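Local coordinates for protein N-acetyl-beta-D glucosaminidase (Rhizomucor miehei CAU432, PDB 4ZM6) that probably cleaves N-acetylglucosamine from beta-linked glycosides through a family 3 glycoside hydrolase region and acetylates glucosamine from acetyl-CoA through a GNAT region, at residues L286-Q290 and A291-M295; A672-K676 and K677-M681; L736-Y739 and Q740-E744. All blocks are in the same frame, centred on the assembly; numbering follows the deposited sequence.

In the fold
The three contacts are local helix contacts that follow one another along the chain and do not touch. Contact 1 lies in the glycoside hydrolase family 3 region, at the end of helix 281-291. Contact 2 ends helix 665-677 in the acetyltransferase region and is the one that meets acetyl-CoA. Contact 3 lies within helix 736-745 of the C-terminal acetyltransferase-like region. The centres of contacts 1 and 2 are about 44 Å apart, and those of contacts 1 and 3 about 54 Å. The centres of contacts 2 and 3 are about 32 Å apart and their nearest atoms about 19 Å. Contacts 1 and 2 share a plan, since a glycine with positive phi ends each helix.

Contact 1 of 3, residues L286-Q290 and A291-M295; sequences LMALQ and AGNDM
Ala-288 and Asn-293 meet at the C-terminal end of helix 281-291, where the chain of the TIM-barrel-type hydrolase region turns toward strand 296-298. The carbonyl O of Ala-288 is the shared acceptor. Its strongest bond comes from the side-chain amide, with Asn-293 ND2 at 3.1 Å from Ala-288 O and an N-H...O angle of 162°. Ala-288 O lies in the plane of the Asn-293 amide, but ND2 stands above the Ala-288 carbonyl plane. Three backbone donors add weak bonds to the same oxygen: the N atoms of Ala-291, Gly-292 and Asn-293. Ala-291 N also reaches Met-287 O at 3.1 Å, as in a regular helical turn. Gly-292 N has a further weak bond to Leu-289 O. Gly-292 then leaves the helix with phi 121°, a backbone turn suited to glycine.

Asn-293 has CG beside its backbone N (chi1 -77°), which turns the amide back toward the last helical turn and Ala-288 O. ND2 has a second, weak bond to Ser-245 O. The carboxylate of Asp-294 has several partners: salt bridges to Arg-256 and Arg-332 and hydrogen bonds to Ser-329 OG and Ile-265 N. Gln-290 NE2 bonds outside the contact, to Gln-320 O. The Leu-289 side chain reaches the loop through CD2, which lies near Asn-293 O and 3.8 Å from the backbone C of Asp-294.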
loop_
_atom_site.group_PDB
_atom_site.type_symbol
_atom_site.label_atom_id
_atom_site.label_comp_id
_atom_site.label_asym_id
_atom_site.label_seq_id
_atom_site.Cartn_x
_atom_site.Cartn_y
_atom_site.Cartn_z
ATOM N N LEU A 286 -5.155 -14.355 -36.090
ATOM C CA LEU A 286 -5.024 -13.042 -36.726
ATOM C C LEU A 286 -5.547 -11.937 -35.818
ATOM O O LEU A 286 -4.895 -10.905 -35.645
ATOM C CB LEU A 286 -5.771 -13.004 -38.065
ATOM C CG LEU A 286 -5.807 -11.659 -38.805
ATOM C CD1 LEU A 286 -4.414 -11.058 -38.951
ATOM C CD2 LEU A 286 -6.460 -11.817 -40.170
ATOM N N MET A 287 -6.725 -12.164 -35.244
ATOM C CA MET A 287 -7.354 -11.188 -34.354
ATOM C C MET A 287 -6.576 -10.994 -33.048
ATOM O O MET A 287 -6.679 -9.939 -32.417
ATOM C CB MET A 287 -8.800 -11.595 -34.051
ATOM C CG MET A 287 -9.725 -11.549 -35.259
ATOM S SD MET A 287 -11.292 -12.391 -34.956
ATOM C CE MET A 287 -11.972 -11.403 -33.627
ATOM N N ALA A 288 -5.809 -12.009 -32.647
ATOM C CA ALA A 288 -4.941 -11.916 -31.471
ATOM C C ALA A 288 -3.815 -10.923 -31.711
ATOM O O ALA A 288 -3.632 -9.991 -30.931
ATOM C CB ALA A 288 -4.367 -13.278 -31.115
ATOM N N LEU A 289 -3.073 -11.116 -32.797
ATOM C CA LEU A 289 -1.972 -10.218 -33.143
ATOM C C LEU A 289 -2.461 -8.813 -33.496
ATOM O O LEU A 289 -1.724 -7.842 -33.325
ATOM C CB LEU A 289 -1.151 -10.790 -34.298
ATOM C CG LEU A 289 -0.427 -12.108 -34.012
ATOM C CD1 LEU A 289 0.286 -12.591 -35.263
ATOM C CD2 LEU A 289 0.560 -11.960 -32.863
ATOM N N GLN A 290 -3.694 -8.713 -33.989
ATOM C CA GLN A 290 -4.327 -7.412 -34.236
ATOM C C GLN A 290 -4.615 -6.673 -32.927
ATOM O O GLN A 290 -4.486 -5.449 -32.859
ATOM C CB GLN A 290 -5.623 -7.571 -35.042
ATOM C CG GLN A 290 -5.404 -7.693 -36.544
ATOM C CD GLN A 290 -6.657 -8.102 -37.308
ATOM O OE1 GLN A 290 -7.566 -8.731 -36.758
ATOM N NE2 GLN A 290 -6.702 -7.754 -38.590
ATOM N N ALA A 291 -4.998 -7.421 -31.894
ATOM C CA ALA A 291 -5.291 -6.845 -30.578
ATOM C C ALA A 291 -4.054 -6.304 -29.854
ATOM O O ALA A 291 -4.182 -5.490 -28.940
ATOM C CB ALA A 291 -6.000 -7.867 -29.701
ATOM N N GLY A 292 -2.868 -6.755 -30.259
ATOM C CA GLY A 292 -1.614 -6.291 -29.668
ATOM C C GLY A 292 -0.769 -7.389 -29.046
ATOM O O GLY A 292 0.309 -7.108 -28.513
ATOM N N ASN A 293 -1.251 -8.633 -29.089
ATOM C CA ASN A 293 -0.451 -9.781 -28.667
ATOM C C ASN A 293 0.818 -9.877 -29.507
ATOM O O ASN A 293 0.797 -9.594 -30.710
ATOM C CB ASN A 293 -1.236 -11.088 -28.810
ATOM C CG ASN A 293 -2.258 -11.289 -27.707
ATOM O OD1 ASN A 293 -1.928 -11.781 -26.627
ATOM N ND2 ASN A 293 -3.512 -10.947 -27.984
ATOM N N ASP A 294 1.919 -10.265 -28.872
ATOM C CA ASP A 294 3.156 -10.538 -29.588
ATOM C C ASP A 294 3.208 -11.975 -30.099
ATOM O O ASP A 294 4.008 -12.286 -30.971
ATOM C CB ASP A 294 4.362 -10.291 -28.682
ATOM C CG ASP A 294 4.558 -8.828 -28.349
ATOM O OD1 ASP A 294 4.465 -7.984 -29.261
ATOM O OD2 ASP A 294 4.815 -8.516 -27.170
ATOM N N MET A 295 2.371 -12.855 -29.559
ATOM C CA MET A 295 2.537 -14.284 -29.796
ATOM C C MET A 295 1.205 -15.028 -29.753
ATOM O O MET A 295 0.312 -14.668 -28.982
ATOM C CB MET A 295 3.497 -14.853 -28.745
ATOM C CG MET A 295 4.317 -16.044 -29.212
ATOM S SD MET A 295 5.779 -16.344 -28.198
ATOM C CE MET A 295 6.716 -14.865 -28.555
#

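Contact 2 of 3, residues A672-K676 and K677-M681; sequences AFFSK and KGWRM. With ACO (acetyl coenzyme *a), chain C.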
loop_
_atom_site.group_PDB
_atom_site.type_symbol
_atom_site.label_atom_id
_atom_site.label_comp_id
_atom_site.label_asym_id
_atom_site.label_seq_id
_atom_site.Cartn_x
_atom_site.Cartn_y
_atom_site.Cartn_z
ATOM N N ALA A 672 21.899 -23.639 9.958
ATOM C CA ALA A 672 21.117 -24.682 9.302
ATOM C C ALA A 672 19.743 -24.148 8.888
ATOM O O ALA A 672 19.254 -24.453 7.801
ATOM C CB ALA A 672 20.967 -25.886 10.218
ATOM N N PHE A 673 19.129 -23.348 9.755
ATOM C CA PHE A 673 17.855 -22.716 9.437
ATOM C C PHE A 673 17.945 -21.989 8.098
ATOM O O PHE A 673 17.093 -22.178 7.223
ATOM C CB PHE A 673 17.445 -21.745 10.549
ATOM C CG PHE A 673 16.245 -20.905 10.212
ATOM C CD1 PHE A 673 16.393 -19.694 9.561
ATOM C CD2 PHE A 673 14.969 -21.328 10.549
ATOM C CE1 PHE A 673 15.289 -18.924 9.248
ATOM C CE2 PHE A 673 13.861 -20.563 10.237
ATOM C CZ PHE A 673 14.019 -19.360 9.585
ATOM N N PHE A 674 18.993 -21.180 7.940
ATOM C CA PHE A 674 19.164 -20.354 6.743
ATOM C C PHE A 674 19.515 -21.154 5.484
ATOM O O PHE A 674 18.959 -20.882 4.421
ATOM C CB PHE A 674 20.203 -19.244 6.976
ATOM C CG PHE A 674 19.728 -18.147 7.900
ATOM C CD1 PHE A 674 18.589 -17.414 7.606
ATOM C CD2 PHE A 674 20.432 -17.835 9.050
ATOM C CE1 PHE A 674 18.149 -16.411 8.450
ATOM C CE2 PHE A 674 19.999 -16.829 9.895
ATOM C CZ PHE A 674 18.853 -16.117 9.596
ATOM N N SER A 675 20.417 -22.130 5.581
ATOM C CA SER A 675 20.764 -22.940 4.402
ATOM C C SER A 675 19.558 -23.739 3.923
ATOM O O SER A 675 19.309 -23.835 2.720
ATOM C CB SER A 675 21.948 -23.866 4.667
ATOM O OG SER A 675 21.896 -24.381 5.976
ATOM N N LYS A 676 18.791 -24.266 4.872
ATOM C CA LYS A 676 17.575 -25.023 4.565
ATOM C C LYS A 676 16.514 -24.222 3.800
ATOM O O LYS A 676 15.706 -24.809 3.082
ATOM C CB LYS A 676 16.969 -25.570 5.856
ATOM C CG LYS A 676 15.995 -26.711 5.656
ATOM C CD LYS A 676 16.170 -27.741 6.760
ATOM C CE LYS A 676 15.301 -28.962 6.522
ATOM N NZ LYS A 676 13.852 -28.614 6.485
ATOM N N LYS A 677 16.509 -22.899 3.973
ATOM C CA LYS A 677 15.620 -22.001 3.226
ATOM C C LYS A 677 16.175 -21.664 1.844
ATOM O O LYS A 677 15.455 -21.117 1.010
ATOM C CB LYS A 677 15.401 -20.688 3.984
ATOM C CG LYS A 677 14.764 -20.835 5.355
ATOM C CD LYS A 677 13.250 -20.856 5.289
ATOM C CE LYS A 677 12.654 -20.932 6.684
ATOM N NZ LYS A 677 11.308 -21.566 6.673
ATOM N N GLY A 678 17.452 -21.956 1.611
ATOM C CA GLY A 678 18.064 -21.747 0.298
ATOM C C GLY A 678 19.309 -20.880 0.272
ATOM O O GLY A 678 19.916 -20.722 -0.786
ATOM N N TRP A 679 19.691 -20.310 1.415
ATOM C CA TRP A 679 20.895 -19.487 1.498
ATOM C C TRP A 679 22.130 -20.333 1.236
ATOM O O TRP A 679 22.261 -21.418 1.791
ATOM C CB TRP A 679 21.024 -18.830 2.881
ATOM C CG TRP A 679 20.045 -17.720 3.142
ATOM C CD1 TRP A 679 18.794 -17.836 3.669
ATOM C CD2 TRP A 679 20.244 -16.324 2.893
ATOM N NE1 TRP A 679 18.204 -16.606 3.758
ATOM C CE2 TRP A 679 19.071 -15.658 3.293
ATOM C CE3 TRP A 679 21.296 -15.574 2.366
ATOM C CZ2 TRP A 679 18.919 -14.278 3.193
ATOM C CZ3 TRP A 679 21.146 -14.202 2.266
ATOM C CH2 TRP A 679 19.964 -13.569 2.676
ATOM N N ARG A 680 23.031 -19.824 0.400
ATOM C CA ARG A 680 24.290 -20.500 0.099
ATOM C C ARG A 680 25.398 -20.090 1.091
ATOM O O ARG A 680 26.062 -19.068 0.906
ATOM C CB ARG A 680 24.710 -20.207 -1.351
ATOM N N MET A 681 25.593 -20.901 2.134
ATOM C CA MET A 681 26.617 -20.640 3.158
ATOM C C MET A 681 28.007 -21.019 2.643
ATOM O O MET A 681 28.156 -22.006 1.930
ATOM C CB MET A 681 26.344 -21.439 4.443
ATOM C CG MET A 681 24.924 -21.361 4.994
ATOM S SD MET A 681 24.373 -19.716 5.494
ATOM C CE MET A 681 25.421 -19.410 6.914
HETATM N N1A ACO C . 5.226 -27.606 14.291
HETATM C C2A ACO C . 6.325 -28.393 14.215
HETATM N N3A ACO C . 7.533 -27.938 13.814
HETATM C C4A ACO C . 7.720 -26.636 13.470
HETATM C C5A ACO C . 6.560 -25.725 13.523
HETATM C C6A ACO C . 5.264 -26.288 13.968
HETATM N N6A ACO C . 4.165 -25.499 14.045
HETATM N N7A ACO C . 6.994 -24.524 13.128
HETATM C C8A ACO C . 8.316 -24.641 12.839
HETATM N N9A ACO C . 8.751 -25.903 13.034
HETATM C C1B ACO C . 10.147 -26.374 12.818
HETATM C C2B ACO C . 10.348 -26.973 11.428
HETATM O O2B ACO C . 11.059 -28.214 11.524
HETATM C C3B ACO C . 11.110 -25.928 10.627
HETATM O O3B ACO C . 12.070 -26.470 9.700
HETATM P P3B ACO C . 13.508 -27.141 10.042
HETATM O O7A ACO C . 14.476 -25.978 10.119
HETATM O O8A ACO C . 13.309 -27.921 11.322
HETATM O O9A ACO C . 13.746 -28.019 8.846
HETATM C C4B ACO C . 11.722 -25.013 11.685
HETATM O O4B ACO C . 11.047 -25.264 12.928
HETATM C C5B ACO C . 11.604 -23.547 11.288
HETATM O O5B ACO C . 11.579 -22.775 12.480
HETATM P P1A ACO C . 10.677 -21.460 12.629
HETATM O O1A ACO C . 9.729 -21.697 13.781
HETATM O O2A ACO C . 10.139 -20.993 11.303
HETATM O O3A ACO C . 11.886 -20.494 13.054
HETATM P P2A ACO C . 12.027 -19.957 14.553
HETATM O O4A ACO C . 10.763 -19.204 14.894
HETATM O O5A ACO C . 12.471 -21.078 15.448
HETATM O O6A ACO C . 13.248 -18.935 14.361
HETATM C CBP ACO C . 15.646 -18.583 14.374
HETATM C CCP ACO C . 14.485 -19.389 13.815
HETATM C CDP ACO C . 15.497 -17.122 13.975
HETATM C CEP ACO C . 16.937 -19.124 13.780
HETATM C CAP ACO C . 15.615 -18.750 15.895
HETATM O OAP ACO C . 16.124 -20.034 16.242
HETATM C C9P ACO C . 16.379 -17.688 16.633
HETATM O O9P ACO C . 15.773 -16.713 17.058
HETATM N N8P ACO C . 17.687 -17.854 16.820
HETATM C C7P ACO C . 18.450 -16.878 17.574
HETATM C C6P ACO C . 19.951 -17.043 17.410
HETATM C C5P ACO C . 20.501 -16.691 16.040
HETATM O O5P ACO C . 21.537 -17.256 15.732
HETATM N N4P ACO C . 19.915 -15.788 15.236
HETATM C C3P ACO C . 20.494 -15.398 13.948
HETATM C C2P ACO C . 21.426 -14.185 14.051
HETATM S S1P ACO C . 22.532 -14.034 12.668
HETATM C C ACO C . 21.710 -13.102 11.567
HETATM O O ACO C . 20.558 -12.765 11.778
HETATM C CH3 ACO C . 22.432 -12.709 10.319
#
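Phe-674 O is gripped by three backbone donors from the residues that follow it. The strongest is Trp-679 N, 3.1 Å from Phe-674 O, with an N-H...O angle of 151°. Lys-677 N and Gly-678 N give weak bonds to the same oxygen. Gly-678 N also bonds to Ser-675 O at 2.9 Å. Ser-675 CA adds a CA-H...O contact to Trp-679 O.

The Phe-674 ring turns its edge to the face of Trp-679 in a T-shaped pair. The centroids of the Phe-674 ring and the Trp-679 five-membered ring are 5.4 Å apart, and the planes meet at 79°. The two side chains run side by side, and Trp-679 NE1 is held by His-632 NE2.

The bonds from Trp-679 N to Phe-674 O and from Gly-678 N to Ser-675 O make a Schellman motif that closes helix 665-677, with Gly-678 in the positive-phi position. It leads into strand 680-681, which pairs with strand 847-857. Phe-673 and Lys-676 of this helix line the acetyl-CoA pocket of the GNAT region.

Phe-673 has CG anti to its backbone N (chi1 172°), which points the ring at the cofactor, with CCP over one face, 3.8 Å from Phe-673 CD2. Lys-677 brings CE obliquely to this ring, 3.6 Å from Phe-673 CZ. Its NZ bonds to Thr-629 OG1, which also bonds to the cofactor, so Lys-677 is a second-shell partner. Lys-676 bends at chi2 and chi4 to bring NZ to O9A of the 3'-phosphate. That bond is modelled very short, and its exact length is doubtful. Glu-366 forms a long, weak ion pair with the same NZ.

Contact 3 of 3, residues L736-Y739 and Q740-E744; sequences LSTY and QHHVE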
loop_
_atom_site.group_PDB
_atom_site.type_symbol
_atom_site.label_atom_id
_atom_site.label_comp_id
_atom_site.label_asym_id
_atom_site.label_seq_id
_atom_site.Cartn_x
_atom_site.Cartn_y
_atom_site.Cartn_z
ATOM N N LEU A 736 35.425 2.739 -0.641
ATOM C CA LEU A 736 35.256 4.185 -0.780
ATOM C C LEU A 736 34.105 4.734 0.067
ATOM O O LEU A 736 34.286 5.706 0.797
ATOM C CB LEU A 736 35.049 4.560 -2.251
ATOM C CG LEU A 736 34.855 6.042 -2.588
ATOM C CD1 LEU A 736 35.890 6.920 -1.893
ATOM C CD2 LEU A 736 34.915 6.246 -4.096
ATOM N N SER A 737 32.938 4.098 -0.009
ATOM C CA SER A 737 31.752 4.582 0.710
ATOM C C SER A 737 31.915 4.595 2.240
ATOM O O SER A 737 31.275 5.393 2.927
ATOM C CB SER A 737 30.526 3.745 0.346
ATOM O OG SER A 737 30.539 2.512 1.039
ATOM N N THR A 738 32.747 3.705 2.770
ATOM C CA THR A 738 32.997 3.655 4.207
ATOM C C THR A 738 33.859 4.836 4.658
ATOM O O THR A 738 33.605 5.445 5.702
ATOM C CB THR A 738 33.682 2.340 4.603
ATOM O OG1 THR A 738 32.849 1.251 4.210
ATOM C CG2 THR A 738 33.904 2.267 6.104
ATOM N N TYR A 739 34.887 5.142 3.873
ATOM C CA TYR A 739 35.717 6.315 4.112
ATOM C C TYR A 739 34.866 7.577 3.964
ATOM O O TYR A 739 34.930 8.473 4.807
ATOM C CB TYR A 739 36.912 6.338 3.148
ATOM C CG TYR A 739 38.058 5.419 3.546
ATOM C CD1 TYR A 739 38.086 4.079 3.157
ATOM C CD2 TYR A 739 39.119 5.898 4.301
ATOM C CE1 TYR A 739 39.141 3.249 3.520
ATOM C CE2 TYR A 739 40.175 5.082 4.667
ATOM C CZ TYR A 739 40.189 3.760 4.274
ATOM O OH TYR A 739 41.254 2.966 4.653
ATOM N N GLN A 740 34.053 7.626 2.911
ATOM C CA GLN A 740 33.132 8.747 2.682
ATOM C C GLN A 740 32.135 8.945 3.825
ATOM O O GLN A 740 31.766 10.078 4.153
ATOM C CB GLN A 740 32.356 8.546 1.378
ATOM C CG GLN A 740 33.175 8.806 0.125
ATOM C CD GLN A 740 32.404 8.530 -1.150
ATOM O OE1 GLN A 740 31.467 7.735 -1.156
ATOM N NE2 GLN A 740 32.798 9.182 -2.240
ATOM N N HIS A 741 31.689 7.844 4.416
ATOM C CA HIS A 741 30.701 7.903 5.484
ATOM C C HIS A 741 31.298 8.592 6.714
ATOM O O HIS A 741 30.657 9.452 7.326
ATOM C CB HIS A 741 30.196 6.495 5.806
ATOM C CG HIS A 741 29.469 6.387 7.104
ATOM N ND1 HIS A 741 30.121 6.379 8.317
ATOM C CD2 HIS A 741 28.154 6.250 7.383
ATOM C CE1 HIS A 741 29.239 6.251 9.292
ATOM N NE2 HIS A 741 28.037 6.169 8.752
ATOM N N HIS A 742 32.531 8.218 7.052
ATOM C CA HIS A 742 33.244 8.818 8.180
ATOM C C HIS A 742 33.554 10.300 7.928
ATOM O O HIS A 742 33.379 11.136 8.814
ATOM C CB HIS A 742 34.538 8.057 8.477
ATOM C CG HIS A 742 34.342 6.585 8.681
ATOM N ND1 HIS A 742 33.212 6.056 9.266
ATOM C CD2 HIS A 742 35.141 5.531 8.390
ATOM C CE1 HIS A 742 33.318 4.742 9.320
ATOM N NE2 HIS A 742 34.480 4.397 8.797
ATOM N N VAL A 743 33.998 10.629 6.719
ATOM C CA VAL A 743 34.266 12.021 6.373
ATOM C C VAL A 743 33.023 12.889 6.570
ATOM O O VAL A 743 33.141 14.028 7.022
ATOM C CB VAL A 743 34.806 12.163 4.932
ATOM C CG1 VAL A 743 34.731 13.607 4.448
ATOM C CG2 VAL A 743 36.240 11.660 4.866
ATOM N N GLU A 744 31.843 12.354 6.255
ATOM C CA GLU A 744 30.595 13.098 6.445
ATOM C C GLU A 744 30.410 13.462 7.913
ATOM O O GLU A 744 29.916 14.545 8.216
ATOM C CB GLU A 744 29.397 12.296 5.935
ATOM C CG GLU A 744 28.099 13.084 5.803
ATOM C CD GLU A 744 27.329 13.199 7.104
ATOM O OE1 GLU A 744 27.314 12.228 7.895
ATOM O OE2 GLU A 744 26.733 14.275 7.341
#
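Thr-738 and His-742, one turn apart on helix 736-745, run alongside each other in the same direction. Thr-738 CG2 stands anti to its backbone N, which brings this methyl alongside the ring, 3.5 Å from His-742 NE2. The imidazole of His-742 is folded back along the helix, with CG beside its backbone N (chi1 -54°). One of its faces therefore sits over Thr-738 O, which is offset toward the rim and 3.1 Å from His-742 CD2. The same oxygen accepts the backbone bond from His-742 N, at 3.3 Å.

On another side of the helix, Leu-736 and Gln-740 cross at a slant. The extended Gln-740 chain lays its amide against the leucine, with Leu-736 CG 3.8 Å from Gln-740 NE2. The His-741 ring leads away from residues 736-739 and meets Tyr-653 edge-to-face.

Tyr-739 is buried against helix 721-731 and strand 763-771 of the C-terminal acetyltransferase-like region. Its OH bonds to Ser-766 OG and Cys-799 O. The hydrogen bonds across the contact all run between backbone atoms. The side chains add packing, including the imidazole face against the Thr-738 carbonyl O, and no side-chain hydrogen bond joins the two segments.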